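Local coordinates for protein intracellular protease/amidase (PDB 4K2H) that is of unproven function but belongs to the DJ-1/PfpI family, binds zinc and may act as a peptidase, at residues Leu37-Ser42 / Pro86-Phe91; Ala44-Ser47 / Ile51-Val54; Leu166-Leu171 / Ala175-Gln180. The protein carries 1 engineered substitution. One frame throughout, in Å; residues are numbered along the deposited sequence.

Contact 1: residues Leu37-Ser42 / Pro86-Phe91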
ATOM      1  N   LEU A  37       4.018   4.180 -14.661  1.00 26.07           N
ATOM      2  CA  LEU A  37       4.054   5.175 -15.699  1.00 26.53           C
ATOM      3  C   LEU A  37       3.241   6.384 -15.277  1.00 26.49           C
ATOM      4  O   LEU A  37       2.039   6.274 -15.001  1.00 27.19           O
ATOM      5  CB  LEU A  37       3.464   4.600 -16.984  1.00 26.77           C
ATOM      6  CG  LEU A  37       4.157   3.331 -17.526  1.00 27.67           C
ATOM      7  CD1 LEU A  37       3.567   2.918 -18.875  1.00 27.48           C
ATOM      8  CD2 LEU A  37       5.674   3.466 -17.659  1.00 28.03           C
ATOM      9  N   ALA A  38       3.877   7.544 -15.267  1.00 25.97           N
ATOM     10  CA  ALA A  38       3.161   8.795 -15.094  1.00 27.81           C
ATOM     11  C   ALA A  38       2.516   9.198 -16.407  1.00 28.48           C
ATOM     12  O   ALA A  38       2.955   8.784 -17.459  1.00 30.48           O
ATOM     13  CB  ALA A  38       4.116   9.893 -14.637  1.00 28.07           C
ATOM     14  N   CYS A  39       1.500  10.031 -16.372  1.00 30.03           N
ATOM     15  CA  CYS A  39       0.680  10.199 -17.579  1.00 33.49           C
ATOM     16  C   CYS A  39       0.853  11.477 -18.370  1.00 34.94           C
ATOM     17  O   CYS A  39       0.429  11.549 -19.523  1.00 37.58           O
ATOM     18  CB  CYS A  39      -0.774   9.963 -17.217  1.00 34.19           C
ATOM     19  SG  CYS A  39      -0.906   8.265 -16.616  1.00 35.59           S
ATOM     20  N   ALA A  40       1.488  12.474 -17.790  1.00 36.37           N
ATOM     21  CA  ALA A  40       1.751  13.682 -18.538  1.00 39.24           C
ATOM     22  C   ALA A  40       3.271  13.911 -18.565  1.00 39.97           C
ATOM     23  O   ALA A  40       4.029  12.968 -18.823  1.00 41.35           O
ATOM     24  CB  ALA A  40       0.977  14.853 -17.922  1.00 40.88           C
ATOM     25  N   GLU A  41       3.725  15.115 -18.241  1.00 38.81           N
ATOM     26  CA  GLU A  41       5.100  15.545 -18.562  1.00 40.57           C
ATOM     27  C   GLU A  41       6.108  15.345 -17.402  1.00 39.58           C
ATOM     28  O   GLU A  41       7.233  15.828 -17.456  1.00 40.95           O
ATOM     29  CB  GLU A  41       5.075  17.025 -18.943  1.00 43.90           C
ATOM     30  CG  GLU A  41       4.660  17.961 -17.774  1.00 48.39           C
ATOM     31  CD  GLU A  41       3.219  17.730 -17.271  1.00 50.22           C
ATOM     32  OE1 GLU A  41       3.062  17.335 -16.103  1.00 53.51           O
ATOM     33  OE2 GLU A  41       2.237  17.902 -18.041  1.00 52.64           O
ATOM     34  N   SER A  42       5.709  14.637 -16.358  1.00 38.04           N
ATOM     35  CA  SER A  42       6.468  14.627 -15.131  1.00 38.14           C
ATOM     36  C   SER A  42       6.605  13.191 -14.630  1.00 37.19           C
ATOM     37  O   SER A  42       5.667  12.409 -14.764  1.00 36.62           O
ATOM     38  CB  SER A  42       5.711  15.472 -14.118  1.00 38.49           C
ATOM     39  OG  SER A  42       6.291  15.303 -12.838  1.00 45.68           O
ATOM     40  N   PRO A  86      -5.935  12.197 -23.087  1.00 30.69           N
ATOM     41  CA  PRO A  86      -6.128  11.399 -24.290  1.00 30.83           C
ATOM     42  C   PRO A  86      -5.052  10.349 -24.510  1.00 29.94           C
ATOM     43  O   PRO A  86      -5.302   9.349 -25.131  1.00 29.44           O
ATOM     44  CB  PRO A  86      -6.114  12.454 -25.399  1.00 31.61           C
ATOM     45  CG  PRO A  86      -5.244  13.530 -24.859  1.00 32.21           C
ATOM     46  CD  PRO A  86      -5.664  13.610 -23.419  1.00 31.47           C
ATOM     47  N   ALA A  87      -3.852  10.581 -23.985  1.00 30.12           N
ATOM     48  CA  ALA A  87      -2.808   9.592 -24.062  1.00 28.58           C
ATOM     49  C   ALA A  87      -3.162   8.366 -23.240  1.00 27.59           C
ATOM     50  O   ALA A  87      -2.839   7.253 -23.630  1.00 27.29           O
ATOM     51  CB  ALA A  87      -1.486  10.163 -23.615  1.00 28.31           C
ATOM     52  N   VAL A  88      -3.851   8.567 -22.124  1.00 27.40           N
ATOM     53  CA  VAL A  88      -4.366   7.444 -21.333  1.00 27.23           C
ATOM     54  C   VAL A  88      -5.427   6.656 -22.118  1.00 27.36           C
ATOM     55  O   VAL A  88      -5.379   5.434 -22.202  1.00 26.68           O
ATOM     56  CB  VAL A  88      -4.961   7.904 -19.990  1.00 26.94           C
ATOM     57  CG1 VAL A  88      -5.646   6.728 -19.281  1.00 27.31           C
ATOM     58  CG2 VAL A  88      -3.873   8.506 -19.107  1.00 26.46           C
ATOM     59  N   ILE A  89      -6.380   7.374 -22.704  1.00 27.92           N
ATOM     60  CA  ILE A  89      -7.449   6.726 -23.449  1.00 27.82           C
ATOM     61  C   ILE A  89      -6.821   5.914 -24.601  1.00 28.66           C
ATOM     62  O   ILE A  89      -7.160   4.747 -24.773  1.00 28.51           O
ATOM     63  CB  ILE A  89      -8.469   7.735 -23.985  1.00 27.88           C
ATOM     64  CG1 ILE A  89      -9.071   8.611 -22.853  1.00 28.09           C
ATOM     65  CG2 ILE A  89      -9.530   7.031 -24.806  1.00 28.60           C
ATOM     66  CD1 ILE A  89      -9.329   7.965 -21.505  1.00 28.31           C
ATOM     67  N   ALA A  90      -5.877   6.501 -25.341  1.00 28.45           N
ATOM     68  CA  ALA A  90      -5.218   5.764 -26.439  1.00 29.51           C
ATOM     69  C   ALA A  90      -4.455   4.534 -25.973  1.00 29.81           C
ATOM     70  O   ALA A  90      -4.443   3.515 -26.676  1.00 29.54           O
ATOM     71  CB  ALA A  90      -4.270   6.654 -27.239  1.00 29.13           C
ATOM     72  N   PHE A  91      -3.760   4.658 -24.839  1.00 29.45           N
ATOM     73  CA  PHE A  91      -2.957   3.564 -24.303  1.00 29.43           C
ATOM     74  C   PHE A  91      -3.845   2.405 -23.878  1.00 29.82           C
ATOM     75  O   PHE A  91      -3.578   1.245 -24.201  1.00 30.39           O
ATOM     76  CB  PHE A  91      -2.185   4.072 -23.094  1.00 28.54           C
ATOM     77  CG  PHE A  91      -1.170   3.115 -22.536  1.00 27.88           C
ATOM     78  CD1 PHE A  91       0.120   3.064 -23.057  1.00 28.36           C
ATOM     79  CD2 PHE A  91      -1.461   2.350 -21.429  1.00 28.23           C
ATOM     80  CE1 PHE A  91       1.104   2.254 -22.493  1.00 27.94           C
ATOM     81  CE2 PHE A  91      -0.495   1.503 -20.876  1.00 28.71           C
ATOM     82  CZ  PHE A  91       0.799   1.475 -21.403  1.00 28.37           C
TER

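Contact 2: residues Ala44-Ser47 / Ile51-Val54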
ATOM      1  N   ALA A  44       7.718  12.652 -11.303  1.00 31.31           N
ATOM      2  CA  ALA A  44       7.240  12.769  -9.921  1.00 30.43           C
ATOM      3  C   ALA A  44       5.737  12.927  -9.956  1.00 29.33           C
ATOM      4  O   ALA A  44       5.222  13.709 -10.730  1.00 30.54           O
ATOM      5  CB  ALA A  44       7.881  13.949  -9.218  1.00 30.74           C
ATOM      6  N   VAL A  45       5.024  12.164  -9.135  1.00 28.67           N
ATOM      7  CA  VAL A  45       3.567  12.281  -9.076  1.00 27.83           C
ATOM      8  C   VAL A  45       3.131  12.202  -7.629  1.00 27.90           C
ATOM      9  O   VAL A  45       3.583  11.315  -6.884  1.00 28.31           O
ATOM     10  CB  VAL A  45       2.890  11.119  -9.813  1.00 27.64           C
ATOM     11  CG1 VAL A  45       1.400  11.370  -9.921  1.00 28.84           C
ATOM     12  CG2 VAL A  45       3.489  10.915 -11.192  1.00 28.04           C
ATOM     13  N   VAL A  46       2.231  13.084  -7.236  1.00 26.80           N
ATOM     14  CA  VAL A  46       1.759  13.099  -5.862  1.00 26.85           C
ATOM     15  C   VAL A  46       0.402  12.369  -5.731  1.00 26.08           C
ATOM     16  O   VAL A  46      -0.568  12.691  -6.432  1.00 25.79           O
ATOM     17  CB  VAL A  46       1.683  14.550  -5.349  1.00 27.75           C
ATOM     18  CG1 VAL A  46       1.174  14.617  -3.918  1.00 28.74           C
ATOM     19  CG2 VAL A  46       3.056  15.173  -5.420  1.00 27.92           C
ATOM     20  N   SER A  47       0.360  11.380  -4.845  1.00 24.46           N
ATOM     21  CA  SER A  47      -0.833  10.555  -4.636  1.00 24.49           C
ATOM     22  C   SER A  47      -1.966  11.291  -3.915  1.00 26.11           C
ATOM     23  O   SER A  47      -1.783  12.396  -3.328  1.00 25.29           O
ATOM     24  CB  SER A  47      -0.468   9.322  -3.787  1.00 23.54           C
ATOM     25  OG  SER A  47      -0.417   9.656  -2.379  1.00 22.55           O
ATOM     26  N   ILE A  51       1.551  11.419  -1.056  1.00 29.67           N
ATOM     27  CA  ILE A  51       2.873  10.837  -1.116  1.00 30.12           C
ATOM     28  C   ILE A  51       3.441  11.065  -2.485  1.00 27.36           C
ATOM     29  O   ILE A  51       2.821  10.688  -3.453  1.00 25.36           O
ATOM     30  CB  ILE A  51       2.878   9.351  -0.813  1.00 32.42           C
ATOM     31  CG1 ILE A  51       2.255   9.137   0.556  1.00 33.83           C
ATOM     32  CG2 ILE A  51       4.331   8.861  -0.812  1.00 34.09           C
ATOM     33  CD1 ILE A  51       2.001   7.691   0.852  1.00 34.70           C
ATOM     34  N   PRO A  52       4.593  11.749  -2.555  1.00 25.93           N
ATOM     35  CA  PRO A  52       5.171  11.923  -3.862  1.00 25.05           C
ATOM     36  C   PRO A  52       6.013  10.722  -4.183  1.00 24.74           C
ATOM     37  O   PRO A  52       6.778  10.255  -3.328  1.00 24.35           O
ATOM     38  CB  PRO A  52       6.049  13.173  -3.730  1.00 25.07           C
ATOM     39  CG  PRO A  52       5.738  13.759  -2.377  1.00 25.86           C
ATOM     40  CD  PRO A  52       5.221  12.626  -1.552  1.00 25.62           C
ATOM     41  N   MET A  53       5.868  10.254  -5.410  1.00 24.01           N
ATOM     42  CA  MET A  53       6.584   9.088  -5.900  1.00 25.37           C
ATOM     43  C   MET A  53       7.136   9.336  -7.274  1.00 24.79           C
ATOM     44  O   MET A  53       6.496   9.943  -8.115  1.00 26.70           O
ATOM     45  CB  MET A  53       5.675   7.898  -6.034  1.00 24.15           C
ATOM     46  CG  MET A  53       4.960   7.596  -4.776  1.00 25.16           C
ATOM     47  SD  MET A  53       4.122   5.974  -4.827  1.00 24.92           S
ATOM     48  CE  MET A  53       3.371   6.081  -3.232  1.00 25.17           C
ATOM     49  N   VAL A  54       8.301   8.789  -7.526  1.00 24.81           N
ATOM     50  CA  VAL A  54       8.875   8.890  -8.840  1.00 24.50           C
ATOM     51  C   VAL A  54       8.485   7.657  -9.652  1.00 24.15           C
ATOM     52  O   VAL A  54       8.984   6.574  -9.385  1.00 23.19           O
ATOM     53  CB  VAL A  54      10.401   9.005  -8.740  1.00 24.96           C
ATOM     54  CG1 VAL A  54      10.999   9.150 -10.120  1.00 25.40           C
ATOM     55  CG2 VAL A  54      10.783  10.167  -7.827  1.00 25.17           C
TER

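Contact 3: residues Leu166-Leu171 / Ala175-Gln180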
ATOM      1  N   LEU A 166      -5.159 -10.938 -10.440  1.00 33.93           N
ATOM      2  CA  LEU A 166      -4.420 -10.451 -11.588  1.00 33.77           C
ATOM      3  C   LEU A 166      -3.157 -11.284 -11.784  1.00 34.31           C
ATOM      4  O   LEU A 166      -2.869 -11.709 -12.904  1.00 33.86           O
ATOM      5  CB  LEU A 166      -4.062  -8.970 -11.411  1.00 33.63           C
ATOM      6  CG  LEU A 166      -3.065  -8.383 -12.416  1.00 33.25           C
ATOM      7  CD1 LEU A 166      -3.537  -8.560 -13.851  1.00 33.55           C
ATOM      8  CD2 LEU A 166      -2.831  -6.909 -12.120  1.00 34.10           C
ATOM      9  N   SER A 167      -2.396 -11.503 -10.704  1.00 33.57           N
ATOM     10  CA  SER A 167      -1.124 -12.212 -10.808  1.00 34.53           C
ATOM     11  C   SER A 167      -1.319 -13.638 -11.328  1.00 36.40           C
ATOM     12  O   SER A 167      -0.566 -14.125 -12.170  1.00 36.01           O
ATOM     13  CB  SER A 167      -0.438 -12.296  -9.451  1.00 35.91           C
ATOM     14  OG  SER A 167      -0.068 -11.021  -8.961  1.00 36.16           O
ATOM     15  N   ALA A 168      -2.329 -14.307 -10.787  1.00 37.75           N
ATOM     16  CA  ALA A 168      -2.594 -15.680 -11.117  1.00 38.70           C
ATOM     17  C   ALA A 168      -2.951 -15.765 -12.591  1.00 40.24           C
ATOM     18  O   ALA A 168      -2.478 -16.637 -13.309  1.00 42.78           O
ATOM     19  CB  ALA A 168      -3.729 -16.200 -10.263  1.00 38.93           C
ATOM     20  N   ARG A 169      -3.778 -14.841 -13.050  1.00 41.22           N
ATOM     21  CA  ARG A 169      -4.094 -14.759 -14.464  1.00 42.21           C
ATOM     22  C   ARG A 169      -2.841 -14.519 -15.349  1.00 41.17           C
ATOM     23  O   ARG A 169      -2.659 -15.184 -16.379  1.00 41.41           O
ATOM     24  CB  ARG A 169      -5.101 -13.662 -14.666  1.00 43.63           C
ATOM     25  CG  ARG A 169      -5.516 -13.497 -16.102  1.00 48.59           C
ATOM     26  CD  ARG A 169      -6.479 -14.573 -16.576  1.00 50.32           C
ATOM     27  NE  ARG A 169      -7.212 -13.941 -17.664  1.00 54.86           N
ATOM     28  CZ  ARG A 169      -8.373 -13.307 -17.538  1.00 52.52           C
ATOM     29  NH1 ARG A 169      -8.903 -12.731 -18.603  1.00 51.19           N
ATOM     30  NH2 ARG A 169      -9.022 -13.278 -16.377  1.00 53.28           N
ATOM     31  N   LEU A 170      -1.983 -13.582 -14.956  1.00 38.30           N
ATOM     32  CA  LEU A 170      -0.717 -13.357 -15.678  1.00 37.99           C
ATOM     33  C   LEU A 170       0.213 -14.574 -15.688  1.00 39.81           C
ATOM     34  O   LEU A 170       0.896 -14.829 -16.689  1.00 39.03           O
ATOM     35  CB  LEU A 170       0.057 -12.179 -15.097  1.00 35.63           C
ATOM     36  CG  LEU A 170      -0.516 -10.782 -15.365  1.00 35.00           C
ATOM     37  CD1 LEU A 170       0.107  -9.785 -14.416  1.00 32.80           C
ATOM     38  CD2 LEU A 170      -0.297 -10.355 -16.808  1.00 35.03           C
ATOM     39  N   LEU A 171       0.253 -15.300 -14.572  1.00 40.55           N
ATOM     40  CA  LEU A 171       1.152 -16.445 -14.444  1.00 42.35           C
ATOM     41  C   LEU A 171       0.545 -17.732 -15.013  1.00 44.50           C
ATOM     42  O   LEU A 171       1.267 -18.669 -15.276  1.00 44.45           O
ATOM     43  CB  LEU A 171       1.560 -16.668 -12.986  1.00 40.80           C
ATOM     44  CG  LEU A 171       2.468 -15.604 -12.353  1.00 39.93           C
ATOM     45  CD1 LEU A 171       2.901 -16.031 -10.961  1.00 39.92           C
ATOM     46  CD2 LEU A 171       3.704 -15.347 -13.208  1.00 40.13           C
ATOM     47  N   ALA A 175      -0.488 -21.634  -8.046  1.00 55.07           N
ATOM     48  CA  ALA A 175       0.394 -22.170  -6.990  1.00 56.13           C
ATOM     49  C   ALA A 175       1.427 -21.166  -6.478  1.00 54.30           C
ATOM     50  O   ALA A 175       1.567 -20.974  -5.261  1.00 55.41           O
ATOM     51  CB  ALA A 175       1.079 -23.462  -7.455  1.00 58.35           C
ATOM     52  N   PRO A 176       2.158 -20.513  -7.393  1.00 50.52           N
ATOM     53  CA  PRO A 176       3.123 -19.544  -6.892  1.00 50.15           C
ATOM     54  C   PRO A 176       2.423 -18.357  -6.213  1.00 48.20           C
ATOM     55  O   PRO A 176       2.954 -17.800  -5.253  1.00 48.00           O
ATOM     56  CB  PRO A 176       3.885 -19.100  -8.147  1.00 50.65           C
ATOM     57  CG  PRO A 176       3.462 -20.036  -9.230  1.00 51.48           C
ATOM     58  CD  PRO A 176       2.103 -20.531  -8.856  1.00 51.25           C
ATOM     59  N   VAL A 177       1.225 -18.024  -6.690  1.00 45.75           N
ATOM     60  CA  VAL A 177       0.413 -16.965  -6.101  1.00 44.70           C
ATOM     61  C   VAL A 177      -0.013 -17.301  -4.680  1.00 46.01           C
ATOM     62  O   VAL A 177       0.300 -16.560  -3.755  1.00 46.76           O
ATOM     63  CB  VAL A 177      -0.854 -16.688  -6.921  1.00 42.22           C
ATOM     64  CG1 VAL A 177      -1.664 -15.599  -6.259  1.00 41.59           C
ATOM     65  CG2 VAL A 177      -0.485 -16.307  -8.335  1.00 42.57           C
ATOM     66  N   ARG A 178      -0.742 -18.401  -4.523  1.00 49.93           N
ATOM     67  CA  ARG A 178      -1.137 -18.910  -3.207  1.00 53.40           C
ATOM     68  C   ARG A 178       0.046 -19.012  -2.250  1.00 52.21           C
ATOM     69  O   ARG A 178      -0.087 -18.752  -1.067  1.00 53.35           O
ATOM     70  CB  ARG A 178      -1.800 -20.269  -3.342  1.00 57.46           C
ATOM     71  CG  ARG A 178      -2.182 -20.882  -2.009  1.00 63.58           C
ATOM     72  CD  ARG A 178      -3.364 -21.830  -2.124  1.00 66.70           C
ATOM     73  NE  ARG A 178      -4.594 -21.111  -2.470  1.00 68.40           N
ATOM     74  CZ  ARG A 178      -5.238 -21.197  -3.638  1.00 69.98           C
ATOM     75  NH1 ARG A 178      -6.349 -20.487  -3.827  1.00 70.24           N
ATOM     76  NH2 ARG A 178      -4.795 -21.980  -4.623  1.00 71.34           N
ATOM     77  N   GLU A 179       1.202 -19.380  -2.773  1.00 52.62           N
ATOM     78  CA  GLU A 179       2.398 -19.483  -1.963  1.00 52.76           C
ATOM     79  C   GLU A 179       2.867 -18.117  -1.452  1.00 49.65           C
ATOM     80  O   GLU A 179       3.320 -18.019  -0.321  1.00 46.08           O
ATOM     81  CB  GLU A 179       3.501 -20.166  -2.761  1.00 56.65           C
ATOM     82  CG  GLU A 179       4.792 -20.365  -1.988  1.00 61.88           C
ATOM     83  CD  GLU A 179       5.595 -21.588  -2.432  1.00 67.33           C
ATOM     84  OE1 GLU A 179       5.121 -22.380  -3.289  1.00 70.88           O
ATOM     85  OE2 GLU A 179       6.715 -21.756  -1.904  1.00 69.00           O
ATOM     86  N   GLN A 180       2.756 -17.073  -2.279  1.00 46.96           N
ATOM     87  CA  GLN A 180       3.088 -15.713  -1.832  1.00 45.70           C
ATOM     88  C   GLN A 180       2.071 -15.192  -0.836  1.00 42.93           C
ATOM     89  O   GLN A 180       2.436 -14.604   0.161  1.00 41.58           O
ATOM     90  CB  GLN A 180       3.182 -14.723  -3.004  1.00 47.81           C
ATOM     91  CG  GLN A 180       4.579 -14.536  -3.553  1.00 49.18           C
ATOM     92  CD  GLN A 180       5.571 -14.060  -2.507  1.00 50.02           C
ATOM     93  OE1 GLN A 180       5.284 -13.174  -1.684  1.00 52.85           O
ATOM     94  NE2 GLN A 180       6.743 -14.656  -2.526  1.00 50.20           N
TER

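Contact 1: residues Leu37-Ser42 / Pro86-Phe91
Cys39 and Val88 carry most of this contact, in which the loop leaving a sheet strand meets the first turn of a helix. A single methyl of Val88, CG2, faces both side-chain atoms of the cysteine: it lies 3.9 Å from Cys39 CB and equally far, 3.9 Å, from Cys39 SG. The thiol is used here simply as a compact apolar group, and a beta-branched residue suits the helix side because its methyls branch close to the backbone, so CG2 meets the cysteine without a long side chain. Val88 holds its other methyl, CG1, anti to the backbone N (chi1 173°), which leaves CG2 beside that N and turned to the cysteine.

One helical turn further on, Leu37 CD1 approaches Phe91 CZ at 4.0 Å. The two side chains cross at about a right angle, and the methyl comes to the far end of the ring obliquely. Both residues are buried, and a long branched chain and a flat ring suit the place by bringing apolar ends together between strand and helix. No hydrogen bond spans the two segments directly, but Asn85, just ahead of the helix, takes the amide of Ala87 on its OD1 and gives its ND2 to Cys39 O.

The result is an alpha/beta layer: helix 86-97 packs over strands 33-38 and 6-11 of the parallel sheet, with Leu10 touching Leu37, Cys39 and Phe91, while Leu82 of helix 76-83 and Leu59 pack on both Cys39 and Val88.

Contact 2: residues Ala44-Ser47 / Ile51-Val54
Val45 and Met53 form the central pair of a two-stranded antiparallel beta hairpin, whose short strands 44-46 and 52-54 run at 152° to each other. They are a hydrogen-bonded pair: Val45 N reaches Met53 O at 2.9 Å, and Met53 N returns a bond of 2.9 Å to Val45 O. The flanking pairs, Ala44 with Val54 and Val46 with Pro52, are non-hydrogen-bonded. That is a fitting place for a proline, since its missing N-H costs the hairpin no bond, and Pro52 CA still makes a CA-H...O contact to Val45 O. Near the turn Ser47 N gives a nearly straight bond (172°) to Ile51 O, although the amide stands above that carbonyl's plane.

Among the side chains, Val46 and Pro52 lie side by side on one face, pointing the same way, with Val46 CG2 4.0 Å from Pro52 CB. Ser47 does polar work instead. Its hydroxyl sits between the backbone N and the carbonyl carbon (chi1 81°), from where Ser47 OG accepts the amide of Ile51 at 3.0 Å, closing the turn. The same OG is hydrogen-bonded to OE1 of Glu17, a zinc ligand together with Glu16 and with His49 of the turn itself, so this serine is a second-shell residue that ties the hairpin to the metal site.

Val45 and Met53, both buried, suit the apolar face: Phe15 touches both, and Ile21 of helix 17-29 packs on Met53. Strand 52-54 meets its counterpart in the second subunit, where backbone bonds from Pro52 and Val54, and Met53 against Met53 of that subunit, carry the pairing across the dimer interface.

Contact 3: residues Leu166-Leu171 / Ala175-Gln180
Val177 packs against Ala168 where two consecutive helices fold back on each other as an antiparallel helical hairpin near the C-terminus. The axes of the two segments run at 150° and approach to 9.1 Å. One methyl does most of the work: Val177 CG2 lies 3.5 Å from Ala168 CA and 3.8 Å from Ala168 CB, so it rests against the backbone of the opposing helix as much as against a side chain. An alanine fits here because its small side chain leaves the helix surface accessible. With chi1 of Val177 at 179°, CG2 is the methyl opposite the carbonyl carbon, and it is this one that meets the first helix. Ser167 borders the same methyl through its CB, at 4.2 Å.

Closer to the turn, Leu171 supplies the longer reach. Its CD1 stands 4.3 Å from Pro176 CB and 4.3 Å from Val177 CG2, bridging the two residues near the start of the second helix. Proline is well placed there, since amides in the first turn of a helix have no carbonyl one turn earlier to bond to. No hydrogen bond crosses between the two segments.

Further out, Asp173 OD1 accepts the amide of Ala175 at the beginning of helix 174-183, and Trp188 touches Val177. Leu166 and Leu170, on another side of helix 159-171, pack on Leu101 of strand 101-104 and Ala69 of strand 69-72, which sets the first helix on the parallel sheet. Ile26 and Leu27 of helix 17-29 touch Ser167, whose hydroxyl is turned back along its own helix, where OG is hydrogen-bonded to Ala163 O.

How the contacts relate
Contacts 1 and 2 are neighbours, with centres 15 Å apart, and they touch where Ala38 CB meets Val45 CG2 at 3.6 Å. Strand 33-38 of the parallel sheet leads into the hairpin of contact 2, and the chain then passes through more of the sheet before helix 86-97 returns to complete contact 1. Contact 3 comes later in the chain, its centre 28 Å from each of the others, and lies across the chain's centre from contact 1. Helices 86-97 and 159-171 both pack on the parallel sheet, as in an alpha/beta sandwich, whereas the hairpin projects to the zinc site and the second subunit, so the zinc site and the dimer interface lie close together.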